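Local structure of L-talarate/galactarate dehydratase (Salmonella typhimurium, 2PP1) at residues 55-60 with 80-85; 170-175 with 204-209. The protein catalyses the magnesium-dependent dehydration of L-talarate and galactarate to 5-keto-4-deoxy-D-glucarate and, in competition with this, the epimerisation of L-talarate to galactarate. All coordinates share one frame; numbering follows the deposited sequence.

Interaction 1. Residues 55-60 with 80-85; sequences KPLTEV and YSKRAG. With LLH ((2R,3S,4R)-2,3,4-trihydroxy-5-(hydroxyamino)-5-oxopentanoic acid), chain H.
Arg83 presents the NE/NH2 side of its guanidinium to the carbonyl oxygen of Lys55: NH2 lies 2.9 Å from Lys55 O and NE 3.2 Å from the same oxygen. That oxygen sits in the plane of the guanidinium, so one acceptor is held by two N-H groups and the rotation of the planar group is fixed. The remaining nitrogen turns to the ligand, with Arg83 NH1 giving a fairly straight bond (165°) to LLH O5B at 3.0 Å. The side chain gets there with CG beside the backbone N (chi1 -66°) and the chain extended as far as NE.

Leu57 packs against both residues that reach the ligand. Its CG stands anti to the backbone N (chi1 -175°), which brings the two methyls toward the other segment: CD1 packs against Arg83 CG at 3.8 Å and lies over one face of the guanidinium, offset toward its rim, while CD2 approaches the aliphatic part of Lys82. From there the extended Lys82 carries NZ on to the ligand, where it bonds LLH O2 at 2.8 Å and, weakly, O4. The rings of Phe329 and Phe350 make cation-pi contacts with this lysine. Further along, Val60 CG1 rests 4.2 Å from Tyr80 CB; the tyrosine hydroxyl itself is bonded to Asp301. A water joins the backbones, donating to Glu59 O and accepting from Arg83 N.

Ser81 OG donates to Arg83 O from above the carbonyl plane, linking the side chain of Ser81 to the backbone two residues on. The two segments belong to the antiparallel hairpin of strands 57-69 and 74-81 in the N-terminal domain characteristic of the mandelate racemase/muconate lactonizing enzyme family, and where the hairpin opens, Lys82 and Arg83 form part of the substrate-binding site.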
ATOM      1  N   LYS A  55     -16.953   6.315  33.624  1.00 32.14           N
ATOM      2  CA  LYS A  55     -18.384   6.519  33.835  1.00 33.36           C
ATOM      3  C   LYS A  55     -19.100   6.009  32.583  1.00 31.35           C
ATOM      4  O   LYS A  55     -18.490   5.865  31.525  1.00 30.86           O
ATOM      5  CB  LYS A  55     -18.690   8.016  34.007  1.00 37.70           C
ATOM      6  CG  LYS A  55     -17.932   8.716  35.137  1.00 43.14           C
ATOM      7  CD  LYS A  55     -18.635   8.585  36.485  1.00 48.47           C
ATOM      8  CE  LYS A  55     -18.706   7.138  36.964  1.00 53.62           C
ATOM      9  NZ  LYS A  55     -19.394   7.011  38.288  1.00 56.36           N
ATOM     10  N   PRO A  56     -20.402   5.719  32.687  1.00 30.62           N
ATOM     11  CA  PRO A  56     -21.125   5.231  31.506  1.00 29.71           C
ATOM     12  C   PRO A  56     -20.984   6.186  30.309  1.00 29.01           C
ATOM     13  O   PRO A  56     -20.856   7.393  30.480  1.00 26.27           O
ATOM     14  CB  PRO A  56     -22.568   5.138  31.999  1.00 30.15           C
ATOM     15  CG  PRO A  56     -22.394   4.779  33.461  1.00 30.35           C
ATOM     16  CD  PRO A  56     -21.262   5.700  33.886  1.00 30.24           C
ATOM     17  N   LEU A  57     -20.993   5.623  29.104  1.00 28.23           N
ATOM     18  CA  LEU A  57     -20.880   6.401  27.871  1.00 28.45           C
ATOM     19  C   LEU A  57     -22.279   6.918  27.496  1.00 28.00           C
ATOM     20  O   LEU A  57     -23.221   6.136  27.370  1.00 29.03           O
ATOM     21  CB  LEU A  57     -20.330   5.519  26.738  1.00 22.64           C
ATOM     22  CG  LEU A  57     -20.051   6.220  25.404  1.00 24.97           C
ATOM     23  CD1 LEU A  57     -18.887   7.208  25.569  1.00 22.74           C
ATOM     24  CD2 LEU A  57     -19.715   5.171  24.324  1.00 20.13           C
ATOM     25  N   THR A  58     -22.413   8.225  27.306  1.00 27.38           N
ATOM     26  CA  THR A  58     -23.720   8.795  26.981  1.00 28.66           C
ATOM     27  C   THR A  58     -23.785   9.479  25.625  1.00 28.61           C
ATOM     28  O   THR A  58     -24.858   9.912  25.187  1.00 29.43           O
ATOM     29  CB  THR A  58     -24.163   9.813  28.051  1.00 27.67           C
ATOM     30  OG1 THR A  58     -23.214  10.887  28.107  1.00 28.17           O
ATOM     31  CG2 THR A  58     -24.245   9.139  29.417  1.00 30.16           C
ATOM     32  N   GLU A  59     -22.646   9.589  24.959  1.00 27.45           N
ATOM     33  CA  GLU A  59     -22.623  10.218  23.646  1.00 28.04           C
ATOM     34  C   GLU A  59     -21.310   9.901  22.949  1.00 27.81           C
ATOM     35  O   GLU A  59     -20.367   9.406  23.577  1.00 27.03           O
ATOM     36  CB  GLU A  59     -22.774  11.734  23.786  1.00 28.97           C
ATOM     37  CG  GLU A  59     -21.507  12.419  24.266  1.00 31.78           C
ATOM     38  CD  GLU A  59     -21.684  13.914  24.461  1.00 33.34           C
ATOM     39  OE1 GLU A  59     -22.645  14.486  23.901  1.00 34.93           O
ATOM     40  OE2 GLU A  59     -20.848  14.521  25.163  1.00 34.37           O
ATOM     41  N   VAL A  60     -21.251  10.188  21.653  1.00 25.43           N
ATOM     42  CA  VAL A  60     -20.035   9.954  20.893  1.00 24.69           C
ATOM     43  C   VAL A  60     -19.683  11.188  20.089  1.00 25.15           C
ATOM     44  O   VAL A  60     -20.523  11.720  19.359  1.00 26.09           O
ATOM     45  CB  VAL A  60     -20.190   8.751  19.923  1.00 25.78           C
ATOM     46  CG1 VAL A  60     -18.891   8.538  19.147  1.00 21.30           C
ATOM     47  CG2 VAL A  60     -20.556   7.497  20.709  1.00 24.14           C
ATOM     48  N   TYR A  80     -13.618  10.064  15.597  1.00 25.17           N
ATOM     49  CA  TYR A  80     -14.557  10.177  16.691  1.00 23.51           C
ATOM     50  C   TYR A  80     -13.837  10.036  18.005  1.00 24.52           C
ATOM     51  O   TYR A  80     -12.637   9.774  18.052  1.00 23.75           O
ATOM     52  CB  TYR A  80     -15.581   9.041  16.602  1.00 22.22           C
ATOM     53  CG  TYR A  80     -14.963   7.696  16.977  1.00 23.46           C
ATOM     54  CD1 TYR A  80     -14.981   7.234  18.298  1.00 23.03           C
ATOM     55  CD2 TYR A  80     -14.273   6.934  16.025  1.00 21.38           C
ATOM     56  CE1 TYR A  80     -14.321   6.052  18.664  1.00 24.35           C
ATOM     57  CE2 TYR A  80     -13.611   5.751  16.380  1.00 20.81           C
ATOM     58  CZ  TYR A  80     -13.636   5.316  17.700  1.00 24.33           C
ATOM     59  OH  TYR A  80     -12.968   4.163  18.064  1.00 22.49           O
ATOM     60  N   SER A  81     -14.600  10.195  19.076  1.00 25.61           N
ATOM     61  CA  SER A  81     -14.061  10.021  20.408  1.00 28.00           C
ATOM     62  C   SER A  81     -15.167   9.550  21.331  1.00 28.14           C
ATOM     63  O   SER A  81     -16.268  10.109  21.326  1.00 27.57           O
ATOM     64  CB  SER A  81     -13.466  11.326  20.947  1.00 27.49           C
ATOM     65  OG  SER A  81     -12.948  11.110  22.252  1.00 25.55           O
ATOM     66  N   LYS A  82     -14.888   8.492  22.089  1.00 27.53           N
ATOM     67  CA  LYS A  82     -15.843   7.980  23.056  1.00 26.95           C
ATOM     68  C   LYS A  82     -15.262   8.486  24.365  1.00 27.74           C
ATOM     69  O   LYS A  82     -14.225   7.994  24.828  1.00 28.70           O
ATOM     70  CB  LYS A  82     -15.905   6.448  23.014  1.00 27.03           C
ATOM     71  CG  LYS A  82     -16.508   5.906  21.717  1.00 26.36           C
ATOM     72  CD  LYS A  82     -16.713   4.387  21.755  1.00 26.64           C
ATOM     73  CE  LYS A  82     -17.250   3.864  20.414  1.00 26.50           C
ATOM     74  NZ  LYS A  82     -17.505   2.392  20.391  1.00 22.47           N
ATOM     75  N   ARG A  83     -15.933   9.497  24.921  1.00 27.74           N
ATOM     76  CA  ARG A  83     -15.538  10.196  26.145  1.00 27.59           C
ATOM     77  C   ARG A  83     -14.605  11.328  25.716  1.00 28.88           C
ATOM     78  O   ARG A  83     -14.533  11.639  24.526  1.00 30.27           O
ATOM     79  CB  ARG A  83     -14.880   9.253  27.165  1.00 27.34           C
ATOM     80  CG  ARG A  83     -15.863   8.207  27.701  1.00 26.69           C
ATOM     81  CD  ARG A  83     -15.309   7.381  28.841  1.00 27.57           C
ATOM     82  NE  ARG A  83     -16.306   6.413  29.316  1.00 26.93           N
ATOM     83  CZ  ARG A  83     -16.601   5.269  28.698  1.00 28.94           C
ATOM     84  NH1 ARG A  83     -15.976   4.933  27.573  1.00 28.02           N
ATOM     85  NH2 ARG A  83     -17.529   4.459  29.198  1.00 28.23           N
ATOM     86  N   ALA A  84     -13.891  11.943  26.652  1.00 29.52           N
ATOM     87  CA  ALA A  84     -13.037  13.083  26.310  1.00 29.48           C
ATOM     88  C   ALA A  84     -12.043  12.865  25.172  1.00 30.08           C
ATOM     89  O   ALA A  84     -11.344  11.848  25.126  1.00 30.19           O
ATOM     90  CB  ALA A  84     -12.306  13.565  27.545  1.00 30.66           C
ATOM     91  N   GLY A  85     -11.989  13.838  24.260  1.00 29.50           N
ATOM     92  CA  GLY A  85     -11.074  13.768  23.137  1.00 28.79           C
ATOM     93  C   GLY A  85     -11.583  14.504  21.916  1.00 28.85           C
ATOM     94  O   GLY A  85     -10.799  15.030  21.118  1.00 30.08           O
TER
HETATM   95  O5A LLH H 801     -18.359   1.754  25.973  1.00 35.94           O
HETATM   96  C5  LLH H 801     -17.276   1.935  25.366  1.00 32.86           C
HETATM   97  O5B LLH H 801     -16.233   2.428  25.876  1.00 31.94           O
HETATM   98  C4  LLH H 801     -17.198   1.529  23.888  1.00 32.40           C
HETATM   99  O4  LLH H 801     -18.499   1.275  23.362  1.00 29.04           O
HETATM  100  C3  LLH H 801     -16.294   0.299  23.751  1.00 31.42           C
HETATM  101  O3  LLH H 801     -16.783  -0.767  24.588  1.00 35.58           O
HETATM  102  C2  LLH H 801     -16.209  -0.223  22.295  1.00 32.95           C
HETATM  103  O2  LLH H 801     -15.505   0.792  21.572  1.00 34.45           O
HETATM  104  C1  LLH H 801     -15.486  -1.576  22.123  1.00 32.17           C
HETATM  105  O1  LLH H 801     -14.497  -1.872  22.780  1.00 33.58           O
HETATM  106  N   LLH H 801     -16.026  -2.422  21.219  1.00 36.77           N
HETATM  107  ON  LLH H 801     -15.315  -3.467  20.645  1.00 33.54           O
HETATM  108  O   HOH W   1     -18.431  10.603  25.035  1.00 37.12           O

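Interaction 2. Residues 170-175 with 204-209; sequences GFLHTP and AEDIRR. With LLH ((2R,3S,4R)-2,3,4-trihydroxy-5-(hydroxyamino)-5-oxopentanoic acid), chain H.
The carbonyl oxygen of Thr174 is gripped end-on by Arg209, whose NH1 and NH2 each lie 3.0 Å from Thr174 O. Both bonds are bent, at 143° and 144°, as expected when two N-H groups of one guanidinium converge on a single atom lying close to its plane. NH2 also donates to a water 2.7 Å away, which bridges to Gly170 O, so the arginine is linked to Gly170 through solvent as well as to Thr174 directly. A bend at chi3 (66°) in the Arg209 chain brings the guanidinium round to the loop, edge first.

Between these two carbonyls the loop makes a type I turn from Phe171 to Thr174, with a backbone bond from Thr174 N to Phe171 O. Leu172, at the second position of that turn, sends CD2 toward the helix, where it lies 3.8 Å from Asp206 OD1 and 4.0 Å from Arg209 NE. The Asp206 carboxylate is engaged elsewhere, with OD2 bonded to Gly199 N and OD1 to Gln200 NE2. Phe171 points away from the helix and meets the ligand instead, its CZ 3.4 Å from LLH O4.

Around the contact, Val179 of helix 176-188 touches both Thr174 and Arg209, and Met239 of helix 233-243 packs on Asp206. The loop that leads from strand 161-166 into helix 176-188 is thus fastened to the side of helix 203-217, the helix that follows barrel strand 194-197.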
ATOM      1  N   GLY A 170     -24.447  -6.648  23.494  1.00 26.49           N
ATOM      2  CA  GLY A 170     -23.845  -7.490  24.522  1.00 28.41           C
ATOM      3  C   GLY A 170     -23.105  -6.757  25.625  1.00 29.66           C
ATOM      4  O   GLY A 170     -22.169  -7.296  26.213  1.00 30.17           O
ATOM      5  N   PHE A 171     -23.532  -5.533  25.923  1.00 31.08           N
ATOM      6  CA  PHE A 171     -22.889  -4.730  26.961  1.00 30.81           C
ATOM      7  C   PHE A 171     -23.286  -5.116  28.385  1.00 31.98           C
ATOM      8  O   PHE A 171     -24.343  -5.702  28.617  1.00 33.41           O
ATOM      9  CB  PHE A 171     -23.153  -3.250  26.696  1.00 30.12           C
ATOM     10  CG  PHE A 171     -22.188  -2.637  25.711  1.00 28.19           C
ATOM     11  CD1 PHE A 171     -21.031  -1.997  26.156  1.00 28.09           C
ATOM     12  CD2 PHE A 171     -22.416  -2.727  24.342  1.00 26.83           C
ATOM     13  CE1 PHE A 171     -20.118  -1.453  25.253  1.00 26.51           C
ATOM     14  CE2 PHE A 171     -21.502  -2.186  23.423  1.00 28.36           C
ATOM     15  CZ  PHE A 171     -20.354  -1.549  23.881  1.00 27.17           C
ATOM     16  N   LEU A 172     -22.423  -4.776  29.338  1.00 33.18           N
ATOM     17  CA  LEU A 172     -22.634  -5.124  30.735  1.00 32.77           C
ATOM     18  C   LEU A 172     -23.726  -4.391  31.505  1.00 34.06           C
ATOM     19  O   LEU A 172     -24.077  -4.806  32.611  1.00 33.30           O
ATOM     20  CB  LEU A 172     -21.309  -5.024  31.494  1.00 32.52           C
ATOM     21  CG  LEU A 172     -20.379  -6.213  31.238  1.00 30.30           C
ATOM     22  CD1 LEU A 172     -18.973  -5.897  31.703  1.00 27.59           C
ATOM     23  CD2 LEU A 172     -20.942  -7.448  31.946  1.00 30.16           C
ATOM     24  N   HIS A 173     -24.265  -3.314  30.945  1.00 33.49           N
ATOM     25  CA  HIS A 173     -25.345  -2.601  31.621  1.00 33.94           C
ATOM     26  C   HIS A 173     -26.666  -3.295  31.258  1.00 33.62           C
ATOM     27  O   HIS A 173     -27.726  -2.977  31.792  1.00 33.70           O
ATOM     28  CB  HIS A 173     -25.377  -1.137  31.174  1.00 34.78           C
ATOM     29  CG  HIS A 173     -25.626  -0.957  29.708  1.00 35.68           C
ATOM     30  ND1 HIS A 173     -26.893  -0.905  29.167  1.00 36.78           N
ATOM     31  CD2 HIS A 173     -24.769  -0.817  28.671  1.00 34.25           C
ATOM     32  CE1 HIS A 173     -26.806  -0.736  27.860  1.00 36.20           C
ATOM     33  NE2 HIS A 173     -25.528  -0.681  27.533  1.00 36.03           N
ATOM     34  N   THR A 174     -26.581  -4.259  30.349  1.00 33.31           N
ATOM     35  CA  THR A 174     -27.749  -4.999  29.880  1.00 33.26           C
ATOM     36  C   THR A 174     -27.980  -6.304  30.646  1.00 34.78           C
ATOM     37  O   THR A 174     -27.100  -7.166  30.695  1.00 34.70           O
ATOM     38  CB  THR A 174     -27.593  -5.344  28.393  1.00 32.66           C
ATOM     39  OG1 THR A 174     -27.294  -4.148  27.656  1.00 31.99           O
ATOM     40  CG2 THR A 174     -28.864  -5.998  27.858  1.00 29.82           C
ATOM     41  N   PRO A 175     -29.173  -6.471  31.248  1.00 35.34           N
ATOM     42  CA  PRO A 175     -29.488  -7.690  31.999  1.00 36.02           C
ATOM     43  C   PRO A 175     -29.422  -8.902  31.074  1.00 36.38           C
ATOM     44  O   PRO A 175     -29.761  -8.799  29.896  1.00 37.84           O
ATOM     45  CB  PRO A 175     -30.904  -7.428  32.502  1.00 37.28           C
ATOM     46  CG  PRO A 175     -30.929  -5.930  32.657  1.00 36.63           C
ATOM     47  CD  PRO A 175     -30.255  -5.482  31.384  1.00 36.26           C
ATOM     48  N   ALA A 204     -17.674 -15.013  38.059  1.00 34.85           N
ATOM     49  CA  ALA A 204     -18.704 -16.032  37.966  1.00 35.52           C
ATOM     50  C   ALA A 204     -19.910 -15.546  37.164  1.00 34.54           C
ATOM     51  O   ALA A 204     -20.505 -16.307  36.410  1.00 34.76           O
ATOM     52  CB  ALA A 204     -19.146 -16.456  39.368  1.00 35.85           C
ATOM     53  N   GLU A 205     -20.277 -14.283  37.337  1.00 34.10           N
ATOM     54  CA  GLU A 205     -21.418 -13.739  36.618  1.00 34.83           C
ATOM     55  C   GLU A 205     -21.157 -13.718  35.113  1.00 33.66           C
ATOM     56  O   GLU A 205     -22.062 -13.995  34.326  1.00 35.00           O
ATOM     57  CB  GLU A 205     -21.747 -12.333  37.124  1.00 35.99           C
ATOM     58  CG  GLU A 205     -23.060 -11.772  36.589  1.00 39.94           C
ATOM     59  CD  GLU A 205     -24.217 -12.757  36.709  1.00 42.65           C
ATOM     60  OE1 GLU A 205     -24.313 -13.454  37.744  1.00 43.07           O
ATOM     61  OE2 GLU A 205     -25.040 -12.831  35.771  1.00 44.38           O
ATOM     62  N   ASP A 206     -19.928 -13.399  34.713  1.00 31.69           N
ATOM     63  CA  ASP A 206     -19.589 -13.378  33.292  1.00 32.59           C
ATOM     64  C   ASP A 206     -19.703 -14.792  32.732  1.00 32.82           C
ATOM     65  O   ASP A 206     -20.214 -14.994  31.629  1.00 32.75           O
ATOM     66  CB  ASP A 206     -18.164 -12.850  33.053  1.00 31.22           C
ATOM     67  CG  ASP A 206     -18.085 -11.325  33.077  1.00 31.23           C
ATOM     68  OD1 ASP A 206     -19.125 -10.665  32.881  1.00 29.24           O
ATOM     69  OD2 ASP A 206     -16.976 -10.780  33.272  1.00 32.72           O
ATOM     70  N   ILE A 207     -19.229 -15.770  33.494  1.00 32.16           N
ATOM     71  CA  ILE A 207     -19.298 -17.154  33.050  1.00 33.58           C
ATOM     72  C   ILE A 207     -20.755 -17.571  32.897  1.00 34.12           C
ATOM     73  O   ILE A 207     -21.106 -18.302  31.972  1.00 33.55           O
ATOM     74  CB  ILE A 207     -18.611 -18.098  34.051  1.00 33.58           C
ATOM     75  CG1 ILE A 207     -17.109 -17.804  34.080  1.00 34.05           C
ATOM     76  CG2 ILE A 207     -18.872 -19.552  33.668  1.00 32.98           C
ATOM     77  CD1 ILE A 207     -16.425 -17.993  32.734  1.00 33.99           C
ATOM     78  N   ARG A 208     -21.596 -17.101  33.814  1.00 33.86           N
ATOM     79  CA  ARG A 208     -23.013 -17.412  33.784  1.00 34.87           C
ATOM     80  C   ARG A 208     -23.639 -16.847  32.502  1.00 34.25           C
ATOM     81  O   ARG A 208     -24.320 -17.562  31.761  1.00 34.41           O
ATOM     82  CB  ARG A 208     -23.700 -16.797  35.003  1.00 35.65           C
ATOM     83  CG  ARG A 208     -25.185 -17.079  35.080  1.00 38.14           C
ATOM     84  CD  ARG A 208     -25.897 -16.015  35.901  1.00 40.06           C
ATOM     85  NE  ARG A 208     -27.343 -16.110  35.748  1.00 40.88           N
ATOM     86  CZ  ARG A 208     -28.156 -15.064  35.681  1.00 42.99           C
ATOM     87  NH1 ARG A 208     -27.657 -13.836  35.755  1.00 41.13           N
ATOM     88  NH2 ARG A 208     -29.468 -15.246  35.531  1.00 43.23           N
ATOM     89  N   ARG A 209     -23.391 -15.565  32.247  1.00 32.71           N
ATOM     90  CA  ARG A 209     -23.929 -14.893  31.067  1.00 31.44           C
ATOM     91  C   ARG A 209     -23.408 -15.538  29.788  1.00 30.87           C
ATOM     92  O   ARG A 209     -24.169 -15.770  28.849  1.00 29.99           O
ATOM     93  CB  ARG A 209     -23.561 -13.410  31.101  1.00 30.06           C
ATOM     94  CG  ARG A 209     -24.286 -12.626  32.199  1.00 30.12           C
ATOM     95  CD  ARG A 209     -23.589 -11.310  32.517  1.00 29.20           C
ATOM     96  NE  ARG A 209     -23.608 -10.336  31.424  1.00 30.25           N
ATOM     97  CZ  ARG A 209     -24.649  -9.563  31.121  1.00 30.10           C
ATOM     98  NH1 ARG A 209     -25.776  -9.646  31.820  1.00 31.63           N
ATOM     99  NH2 ARG A 209     -24.548  -8.675  30.146  1.00 31.65           N
TER
HETATM  100  O5A LLH H 801     -18.359   1.754  25.973  1.00 35.94           O
HETATM  101  C5  LLH H 801     -17.276   1.935  25.366  1.00 32.86           C
HETATM  102  O5B LLH H 801     -16.233   2.428  25.876  1.00 31.94           O
HETATM  103  C4  LLH H 801     -17.198   1.529  23.888  1.00 32.40           C
HETATM  104  O4  LLH H 801     -18.499   1.275  23.362  1.00 29.04           O
HETATM  105  C3  LLH H 801     -16.294   0.299  23.751  1.00 31.42           C
HETATM  106  O3  LLH H 801     -16.783  -0.767  24.588  1.00 35.58           O
HETATM  107  C2  LLH H 801     -16.209  -0.223  22.295  1.00 32.95           C
HETATM  108  O2  LLH H 801     -15.505   0.792  21.572  1.00 34.45           O
HETATM  109  C1  LLH H 801     -15.486  -1.576  22.123  1.00 32.17           C
HETATM  110  O1  LLH H 801     -14.497  -1.872  22.780  1.00 33.58           O
HETATM  111  N   LLH H 801     -16.026  -2.422  21.219  1.00 36.77           N
HETATM  112  ON  LLH H 801     -15.315  -3.467  20.645  1.00 33.54           O
HETATM  113  O   HOH W   2     -22.181  -8.310  28.802  1.00 27.26           O

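How the interactions relate
The two contacts approach one ligand from different domains. The centre of interaction 1 lies about 16 Å, and that of interaction 2 about 26 Å, from the centre of the chain; their nearest atoms are about 6 Å apart and do not touch. Interaction 1 joins strands of one hairpin and is only partly buried, whereas interaction 2 ties a loop to a helix and is largely buried. In each, an arginine holds a single backbone carbonyl with two nitrogens, but Arg83 also bonds the ligand, while the polar bonds of Arg209 described here go to a backbone carbonyl and a water. The ligand is met by charged groups in 80-85 and by an aromatic ring in 170-175.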